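Local coordinates for 14 kDa fatty acid-binding protein (Schistosoma mansoni, PDB 1VYF) that binds fatty acids such as oleic and arachidonic acid inside a beta-barrel and may take part in their transport, at residues M22-G26 with V122-T126; R80-V85 with Q96-D100; V38-T43 with L54-T58; S5-W10 with V111-M116. All coordinates share one frame. Residues are numbered along the deposited sequence.

Contact 1 of 4, residues M22-G26 with V122-T126; sequences MSKLG and VGDVT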
# COMPACT_ATOMS: atom_id res chain seq x y z
N MET A 22 -11.51 3.33 5.00
CA MET A 22 -12.18 2.11 4.53
C MET A 22 -13.67 2.20 4.59
O MET A 22 -14.32 1.48 3.89
CB MET A 22 -11.65 0.79 5.06
CG MET A 22 -10.82 0.88 6.17
SD MET A 22 -11.93 0.94 7.43
CE MET A 22 -10.80 -0.18 8.61
N SER A 23 -14.15 3.00 5.53
CA SER A 23 -15.57 3.26 5.67
C SER A 23 -16.05 3.90 4.37
O SER A 23 -17.07 3.49 3.79
CB SER A 23 -15.81 4.18 6.87
OG SER A 23 -17.20 4.23 7.14
N LYS A 24 -15.30 4.91 3.92
CA LYS A 24 -15.57 5.60 2.67
C LYS A 24 -15.52 4.69 1.44
O LYS A 24 -16.33 4.84 0.52
CB LYS A 24 -14.61 6.79 2.52
CG LYS A 24 -14.83 7.62 1.25
CD LYS A 24 -14.16 8.97 1.36
CE LYS A 24 -14.48 9.85 0.14
NZ LYS A 24 -15.80 10.52 0.30
N LEU A 25 -14.58 3.75 1.43
CA LEU A 25 -14.42 2.77 0.35
C LEU A 25 -15.51 1.71 0.28
O LEU A 25 -15.53 0.90 -0.67
CB LEU A 25 -13.06 2.06 0.48
CG LEU A 25 -11.85 2.94 0.19
CD1 LEU A 25 -10.54 2.20 0.53
CD2 LEU A 25 -11.85 3.43 -1.24
N GLY A 26 -16.35 1.66 1.31
CA GLY A 26 -17.46 0.74 1.40
C GLY A 26 -17.08 -0.63 1.93
O GLY A 26 -17.84 -1.59 1.73
N VAL A 122 -8.68 9.08 -0.22
CA VAL A 122 -9.86 8.75 -1.03
C VAL A 122 -10.72 10.03 -0.97
O VAL A 122 -11.33 10.32 0.05
CB VAL A 122 -10.63 7.57 -0.43
CG1 VAL A 122 -11.86 7.24 -1.30
CG2 VAL A 122 -9.71 6.31 -0.26
N GLY A 123 -10.69 10.82 -2.04
CA GLY A 123 -11.38 12.10 -2.09
C GLY A 123 -10.76 13.07 -1.10
O GLY A 123 -9.56 13.35 -1.19
N ASP A 124 -11.56 13.51 -0.12
CA ASP A 124 -11.13 14.49 0.88
C ASP A 124 -10.67 13.83 2.20
O ASP A 124 -10.23 14.52 3.09
CB ASP A 124 -12.22 15.58 1.16
CG ASP A 124 -13.50 15.02 1.81
OD1 ASP A 124 -14.59 15.61 1.60
OD2 ASP A 124 -13.54 14.03 2.57
N VAL A 125 -10.73 12.49 2.29
CA VAL A 125 -10.32 11.76 3.51
C VAL A 125 -8.87 11.22 3.37
O VAL A 125 -8.48 10.68 2.31
CB VAL A 125 -11.29 10.60 3.79
CG1 VAL A 125 -11.00 9.92 5.07
CG2 VAL A 125 -12.75 11.11 3.78
N THR A 126 -8.07 11.37 4.43
CA THR A 126 -6.67 10.94 4.41
C THR A 126 -6.31 10.13 5.67
O THR A 126 -6.66 10.52 6.79
CB THR A 126 -5.69 12.14 4.24
OG1 THR A 126 -5.86 12.74 2.93
CG2 THR A 126 -4.27 11.65 4.17
O HOH W 1 -14.75 12.84 0.09
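Val122 opens the second segment and makes most of the apolar contact. Its CG2 packs 3.7 Å from CD2 of Leu25. Its carbonyl O lies 3.2 Å from CE of Lys24, and its CG1 lies 3.9 Å from CD of the same lysine. Val122 and Val125 bracket a type II' turn, closed by backbone bonds from Val122 N to Val125 O (3.0 Å) and from Val125 N to Val122 O (3.2 Å). Gly123 takes the positive phi of this turn. A side chain there would crowd the Lys24 tail. At Asp124 the link is through water 1, which accepts from Lys24 NZ at 2.6 Å and from Asp124 N at 3.3 Å. Val125 CG2 packs 3.5 Å from Lys24 CD. Gly26, with positive phi, forms a Schellman motif after the helix, and its N bonds to Ser23 O at 3.2 Å. The contact thus joins the helical cap of the fatty acid-binding protein fold to the turn between strands 115-122 and 125-133. Leu25 also touches the bound oleic acid. Between the two segments there is only van der Waals packing and one water, so this contact depends on shape and solvent rather than direct polar bonds.

Contact 2 of 4, residues R80-V85 with Q96-D100; sequences RNVKSV and QTQVD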
# COMPACT_ATOMS: atom_id res chain seq x y z
N ARG A 80 -11.85 -6.01 -3.77
CA ARG A 80 -12.27 -5.17 -4.87
C ARG A 80 -11.30 -5.34 -6.06
O ARG A 80 -10.08 -5.33 -5.89
CB ARG A 80 -12.30 -3.70 -4.45
CG ARG A 80 -13.37 -3.35 -3.41
CD ARG A 80 -12.84 -2.42 -2.29
NE ARG A 80 -12.15 -1.35 -2.94
CZ ARG A 80 -10.97 -0.84 -2.67
NH1 ARG A 80 -10.19 -1.19 -1.63
NH2 ARG A 80 -10.57 0.10 -3.51
N ASN A 81 -11.87 -5.54 -7.26
CA ASN A 81 -11.08 -5.52 -8.49
C ASN A 81 -10.88 -4.08 -8.94
O ASN A 81 -11.85 -3.32 -9.10
CB ASN A 81 -11.76 -6.34 -9.60
CG ASN A 81 -11.83 -7.80 -9.26
OD1 ASN A 81 -10.81 -8.47 -9.10
ND2 ASN A 81 -13.05 -8.31 -9.13
N VAL A 82 -9.63 -3.72 -9.12
CA VAL A 82 -9.23 -2.35 -9.39
C VAL A 82 -8.18 -2.33 -10.51
O VAL A 82 -7.48 -3.33 -10.76
CB VAL A 82 -8.67 -1.68 -8.09
CG1 VAL A 82 -9.71 -1.78 -6.97
CG2 VAL A 82 -7.35 -2.34 -7.65
N LYS A 83 -8.10 -1.19 -11.19
CA LYS A 83 -7.03 -0.89 -12.13
C LYS A 83 -6.06 -0.00 -11.40
O LYS A 83 -6.44 1.08 -10.93
CB LYS A 83 -7.56 -0.09 -13.34
CG LYS A 83 -8.84 -0.59 -14.00
CD LYS A 83 -9.32 0.44 -15.09
CE LYS A 83 -9.85 1.79 -14.51
NZ LYS A 83 -8.86 2.96 -14.61
N SER A 84 -4.81 -0.45 -11.31
CA SER A 84 -3.77 0.30 -10.65
C SER A 84 -2.59 0.67 -11.54
O SER A 84 -2.29 0.02 -12.53
CB SER A 84 -3.27 -0.50 -9.43
OG SER A 84 -4.37 -0.94 -8.67
N VAL A 85 -1.92 1.75 -11.18
CA VAL A 85 -0.61 2.06 -11.71
C VAL A 85 0.21 2.64 -10.57
O VAL A 85 -0.32 3.34 -9.73
CB VAL A 85 -0.69 3.08 -12.87
CG1 VAL A 85 -1.29 4.38 -12.42
CG2 VAL A 85 0.68 3.30 -13.45
N GLN A 96 0.78 5.03 -5.78
CA GLN A 96 -0.09 4.02 -6.35
C GLN A 96 -1.51 4.54 -6.41
O GLN A 96 -2.07 4.99 -5.40
CB GLN A 96 -0.05 2.74 -5.53
CG GLN A 96 -0.96 1.63 -6.04
CD GLN A 96 -0.85 0.38 -5.28
OE1 GLN A 96 -0.25 0.35 -4.21
NE2 GLN A 96 -1.40 -0.71 -5.84
N THR A 97 -2.11 4.46 -7.59
CA THR A 97 -3.47 4.87 -7.78
C THR A 97 -4.28 3.59 -8.05
O THR A 97 -3.89 2.79 -8.89
CB THR A 97 -3.54 5.92 -8.94
OG1 THR A 97 -2.81 7.10 -8.56
CG2 THR A 97 -4.90 6.42 -9.12
N GLN A 98 -5.34 3.39 -7.30
CA GLN A 98 -6.22 2.24 -7.45
C GLN A 98 -7.61 2.75 -7.80
O GLN A 98 -8.24 3.45 -7.02
CB GLN A 98 -6.31 1.43 -6.15
CG GLN A 98 -5.01 0.78 -5.77
CD GLN A 98 -5.11 -0.11 -4.52
OE1 GLN A 98 -5.72 0.27 -3.53
NE2 GLN A 98 -4.50 -1.28 -4.57
N VAL A 99 -8.11 2.38 -8.97
CA VAL A 99 -9.40 2.86 -9.43
C VAL A 99 -10.40 1.70 -9.41
O VAL A 99 -10.27 0.77 -10.21
CB VAL A 99 -9.31 3.50 -10.83
CG1 VAL A 99 -10.67 4.02 -11.29
CG2 VAL A 99 -8.30 4.63 -10.84
N ASP A 100 -11.32 1.73 -8.44
CA ASP A 100 -12.56 0.96 -8.50
C ASP A 100 -13.72 1.83 -9.08
O ASP A 100 -13.55 3.02 -9.35
CB ASP A 100 -12.87 0.24 -7.15
CG ASP A 100 -13.48 1.14 -6.07
OD1 ASP A 100 -12.84 1.36 -4.98
OD2 ASP A 100 -14.65 1.59 -6.15
O HOH W 2 -8.23 0.95 -2.35
O HOH W 3 -0.10 6.77 -9.45
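Strands 81-88 and 93-99 run antiparallel, and their backbone polar groups pair closely. Lys83 N donates to Val99 O (3.1 Å), and Val99 N donates to Lys83 O (2.9 Å). Val85 N to Thr97 O (3.2 Å) and Thr97 N to Val85 O (3.0 Å) form the second hydrogen-bonded pair. Ser84 and Gln98 are a non-hydrogen-bonded pair, and Ser84 CA approaches Thr97 O at 3.1 Å. Glu74 OE1 accepts from Ser84 OG and Gln98 NE2. Water 2 joins Gln98 OE1 (2.9 Å) to Arg80 NH2 (2.7 Å). Arg80 NH2 forms a salt bridge to Asp100 OD1 at 3.0 Å, while NH1 pairs with Asp78. The Arg80 NE bond to Asp100 OD1 is weak (3.5 Å). Water 3 bonds to Thr97 OG1 (2.9 Å) and weakly to Val85 O (3.4 Å). Asp100 OD2 accepts from the backbone N of Lys102 and Asn103. Gln96 OE1 binds Arg109, which binds oleic acid. This is a beta hairpin of the fatty acid-binding protein barrel, with a polar network beside its lipid cavity.

Contact 3 of 4, residues V38-T43 with L54-T58; sequences VTPTVT and LTEST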
# COMPACT_ATOMS: atom_id res chain seq x y z
N VAL A 38 -4.99 -5.78 12.43
CA VAL A 38 -3.80 -6.50 11.99
C VAL A 38 -2.67 -5.54 11.67
O VAL A 38 -2.89 -4.41 11.24
CB VAL A 38 -4.00 -7.42 10.74
CG1 VAL A 38 -4.93 -8.56 11.06
CG2 VAL A 38 -4.47 -6.62 9.52
N THR A 39 -1.46 -6.05 11.87
CA THR A 39 -0.25 -5.29 11.61
C THR A 39 0.57 -6.09 10.60
O THR A 39 1.28 -7.04 10.95
CB THR A 39 0.53 -5.04 12.90
OG1 THR A 39 0.68 -6.28 13.59
CG2 THR A 39 -0.27 -4.22 13.85
N PRO A 40 0.42 -5.75 9.33
CA PRO A 40 1.09 -6.49 8.29
C PRO A 40 2.58 -6.24 8.23
O PRO A 40 3.05 -5.20 8.67
CB PRO A 40 0.43 -5.97 7.01
CG PRO A 40 -0.77 -5.34 7.47
CD PRO A 40 -0.42 -4.68 8.77
N THR A 41 3.29 -7.18 7.64
CA THR A 41 4.65 -7.02 7.19
C THR A 41 4.70 -6.94 5.66
O THR A 41 4.06 -7.70 4.97
CB THR A 41 5.46 -8.20 7.70
OG1 THR A 41 5.63 -8.04 9.11
CG2 THR A 41 6.91 -8.19 7.17
N VAL A 42 5.45 -5.97 5.14
CA VAL A 42 5.53 -5.69 3.71
C VAL A 42 7.00 -5.85 3.25
O VAL A 42 7.91 -5.35 3.87
CB VAL A 42 4.97 -4.30 3.36
CG1 VAL A 42 5.07 -4.00 1.88
CG2 VAL A 42 3.50 -4.20 3.77
N THR A 43 7.20 -6.62 2.20
CA THR A 43 8.52 -6.87 1.66
C THR A 43 8.59 -6.30 0.24
O THR A 43 7.73 -6.59 -0.58
CB THR A 43 8.80 -8.39 1.63
OG1 THR A 43 8.70 -8.95 2.96
CG2 THR A 43 10.24 -8.72 1.19
N LEU A 54 5.20 -7.71 -1.39
CA LEU A 54 4.49 -8.79 -0.72
C LEU A 54 3.95 -8.29 0.59
O LEU A 54 4.71 -7.74 1.39
CB LEU A 54 5.46 -9.95 -0.44
CG LEU A 54 5.06 -11.10 0.48
CD1 LEU A 54 3.93 -11.93 -0.14
CD2 LEU A 54 6.25 -11.96 0.74
N THR A 55 2.66 -8.48 0.84
CA THR A 55 2.02 -8.17 2.12
C THR A 55 1.63 -9.45 2.86
O THR A 55 0.94 -10.29 2.30
CB THR A 55 0.80 -7.29 1.84
OG1 THR A 55 1.21 -6.09 1.15
CG2 THR A 55 0.17 -6.74 3.13
N GLU A 56 2.07 -9.61 4.10
CA GLU A 56 1.77 -10.79 4.88
C GLU A 56 1.07 -10.37 6.17
O GLU A 56 1.45 -9.41 6.83
CB GLU A 56 3.06 -11.56 5.19
CG GLU A 56 3.75 -12.08 3.94
CD GLU A 56 5.11 -12.67 4.24
OE1 GLU A 56 5.99 -11.98 4.81
OE2 GLU A 56 5.29 -13.85 3.93
N SER A 57 -0.01 -11.08 6.49
CA SER A 57 -0.75 -10.84 7.73
C SER A 57 -1.53 -12.10 8.07
O SER A 57 -1.61 -13.03 7.28
CB SER A 57 -1.71 -9.67 7.58
OG SER A 57 -2.84 -9.97 6.78
N THR A 58 -2.09 -12.12 9.27
CA THR A 58 -2.99 -13.22 9.68
C THR A 58 -4.23 -13.29 8.81
O THR A 58 -4.86 -14.33 8.72
CB THR A 58 -3.42 -13.05 11.15
OG1 THR A 58 -3.99 -11.74 11.35
CG2 THR A 58 -2.24 -13.10 12.06
O HOH W 4 6.11 -9.45 3.71
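Four backbone hydrogen bonds hold these strands. Thr41 N donates to Glu56 O at 3.0 Å, and Glu56 N donates to Thr41 O at 2.9 Å. Thr43 N to Leu54 O (2.8 Å) and Leu54 N to Thr43 O (2.9 Å) complete the second hydrogen-bonded pair. Water 4 sits on the face of Thr43, Leu54 and Glu56. It hydrogen-bonds to Thr43 OG1 (2.7 Å) and is within donating reach of Glu56 OE1 (2.8 Å) and Leu54 O (3.2 Å). A weaker CA-H...O contact runs from Val42 CA to Leu54 O (3.2 Å). Thr41, Thr43, Leu54 and Glu56 share one face. Val42 and Thr55 pair on the other, with Val42 CG2 4.0 Å from Thr55 OG1. Pro40 CB packs 4.0 Å from Thr55 CG2, and Val38 CG1 reaches Thr58 OG1 at 3.3 Å. Ser57 turns to its own loop, where OG bonds to Lys60 O and N to Asn61. Pro40 lies close to the bound oleic acid, and Val42 close to Tyr131, which binds it. Strand 8-16 pairs with the other edge of strand 41-47, Leu12 with Pro40 and Trp10 with Val42. This is the open end of an antiparallel beta hairpin in the meandering fatty acid-binding protein barrel.

Contact 4 of 4, residues S5-W10 with V111-M116; sequences SFLGKW and VDGDTM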
# COMPACT_ATOMS: atom_id res chain seq x y z
N SER A 5 16.21 2.19 -1.35
CA SER A 5 15.85 2.45 0.05
C SER A 5 14.58 1.69 0.47
O SER A 5 14.35 1.49 1.66
CB SER A 5 15.71 3.95 0.35
OG SER A 5 14.70 4.56 -0.44
N PHE A 6 13.77 1.27 -0.50
CA PHE A 6 12.57 0.45 -0.22
C PHE A 6 12.83 -1.01 0.06
O PHE A 6 11.98 -1.69 0.62
CB PHE A 6 11.62 0.48 -1.42
CG PHE A 6 10.73 1.68 -1.46
CD1 PHE A 6 11.18 2.86 -2.02
CD2 PHE A 6 9.42 1.62 -1.01
CE1 PHE A 6 10.36 3.96 -2.06
CE2 PHE A 6 8.61 2.71 -1.05
CZ PHE A 6 9.08 3.88 -1.57
N LEU A 7 13.98 -1.52 -0.40
CA LEU A 7 14.24 -2.95 -0.43
C LEU A 7 14.38 -3.53 0.94
O LEU A 7 15.07 -3.00 1.78
CB LEU A 7 15.50 -3.25 -1.23
CG LEU A 7 15.52 -2.71 -2.66
CD1 LEU A 7 16.84 -3.12 -3.32
CD2 LEU A 7 14.37 -3.22 -3.44
N GLY A 8 13.73 -4.67 1.16
CA GLY A 8 13.72 -5.32 2.45
C GLY A 8 12.31 -5.44 3.01
O GLY A 8 11.32 -5.39 2.27
N LYS A 9 12.22 -5.56 4.32
CA LYS A 9 10.95 -5.80 4.99
C LYS A 9 10.58 -4.69 5.94
O LYS A 9 11.47 -4.07 6.56
CB LYS A 9 11.03 -7.08 5.81
CG LYS A 9 11.16 -8.33 5.02
CD LYS A 9 10.73 -9.55 5.91
CE LYS A 9 10.68 -10.80 5.10
NZ LYS A 9 11.74 -11.69 5.61
N TRP A 10 9.27 -4.50 6.12
CA TRP A 10 8.71 -3.37 6.86
C TRP A 10 7.53 -3.88 7.66
O TRP A 10 6.81 -4.72 7.17
CB TRP A 10 8.23 -2.28 5.88
CG TRP A 10 9.31 -1.72 5.03
CD1 TRP A 10 9.75 -2.20 3.82
CD2 TRP A 10 10.11 -0.56 5.30
NE1 TRP A 10 10.77 -1.42 3.34
CE2 TRP A 10 11.03 -0.42 4.24
CE3 TRP A 10 10.14 0.37 6.34
CZ2 TRP A 10 11.96 0.62 4.19
CZ3 TRP A 10 11.05 1.41 6.28
CH2 TRP A 10 11.95 1.52 5.22
N VAL A 111 10.03 6.68 1.80
CA VAL A 111 11.00 6.11 2.74
C VAL A 111 11.89 7.21 3.23
O VAL A 111 12.45 7.98 2.43
CB VAL A 111 11.86 5.00 2.11
CG1 VAL A 111 13.00 4.58 3.03
CG2 VAL A 111 10.99 3.80 1.78
N ASP A 112 12.01 7.31 4.55
CA ASP A 112 12.92 8.26 5.20
C ASP A 112 13.64 7.54 6.30
O ASP A 112 13.10 7.36 7.40
CB ASP A 112 12.16 9.44 5.78
CG ASP A 112 13.10 10.47 6.45
OD1 ASP A 112 12.61 11.40 7.13
OD2 ASP A 112 14.33 10.42 6.33
N GLY A 113 14.84 7.07 6.00
CA GLY A 113 15.60 6.32 6.98
C GLY A 113 14.94 5.01 7.34
O GLY A 113 14.79 4.14 6.47
N ASP A 114 14.58 4.84 8.61
CA ASP A 114 13.92 3.63 9.05
C ASP A 114 12.41 3.68 9.11
O ASP A 114 11.82 2.75 9.65
CB ASP A 114 14.47 3.17 10.39
CG ASP A 114 15.91 2.72 10.26
OD1 ASP A 114 16.31 2.21 9.17
OD2 ASP A 114 16.69 2.86 11.20
N THR A 115 11.82 4.73 8.54
CA THR A 115 10.36 4.85 8.37
C THR A 115 9.90 4.85 6.93
O THR A 115 10.39 5.62 6.14
CB THR A 115 9.89 6.18 9.05
OG1 THR A 115 10.28 6.18 10.44
CG2 THR A 115 8.37 6.28 9.12
N MET A 116 8.90 4.03 6.61
CA MET A 116 8.15 4.19 5.40
C MET A 116 6.79 4.72 5.81
O MET A 116 6.08 4.07 6.60
CB MET A 116 8.00 2.88 4.63
CG MET A 116 7.10 3.04 3.38
SD MET A 116 7.04 1.61 2.39
CE MET A 116 5.75 0.74 3.22
O HOH W 5 15.14 7.12 1.01
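Trp10 lays its six-membered ring over Met116, whose CB sits 3.9 Å from the ring centroid in a CH-pi contact. This packing belongs to the beta-barrel of the fatty acid-binding protein fold: it joins the start of strand 8-16 to the hairpin of strands 104-112 and 115-122. That hairpin turns through a type II' turn from Asp112 to Thr115. The Trp10 ring also lies against the backbone at the end of the turn, with CZ3 3.7 Å from Asp114 O and 3.4 Å from Met116 N. Trp10 NE1 donates to Phe6 O at 3.0 Å. Met116 SD lies 4.7 Å from the centroid of the Trp10 five-membered ring and 5.0 Å from that of Phe6: two Met-aromatic contacts. Val111 fills the space between the aromatic residues, with CG1 3.9 Å from Trp10 CH2. Arg133 NH2 donates to Ser5 O and Gly113 O, and Trp10 and Val111 pack on Arg133. Val111 CG2 stands almost on the Phe6 ring normal, 3.6 Å from the centroid.

Overall arrangement
All four contacts reach the same antiparallel barrel. Contacts 2 and 3 are both hairpins with regular backbone pairing, on opposite sides of the chain's centre. Contact 3 is largely a surface contact, with a water bridging its outward side chains. Contact 2 is more buried and adds a salt bridge and polar side chains. Contacts 1 and 4 instead bring together parts about a hundred residues apart. Both are partly buried; contact 1 uses lysine methylenes, two valines, a leucine and a water, whereas contact 4 is mainly aromatic and sulfur packing. Contact 1 touches contact 2 through Leu25 and Arg80. Contacts 3 and 4 meet where strands 41-47 and 8-16 are neighbours.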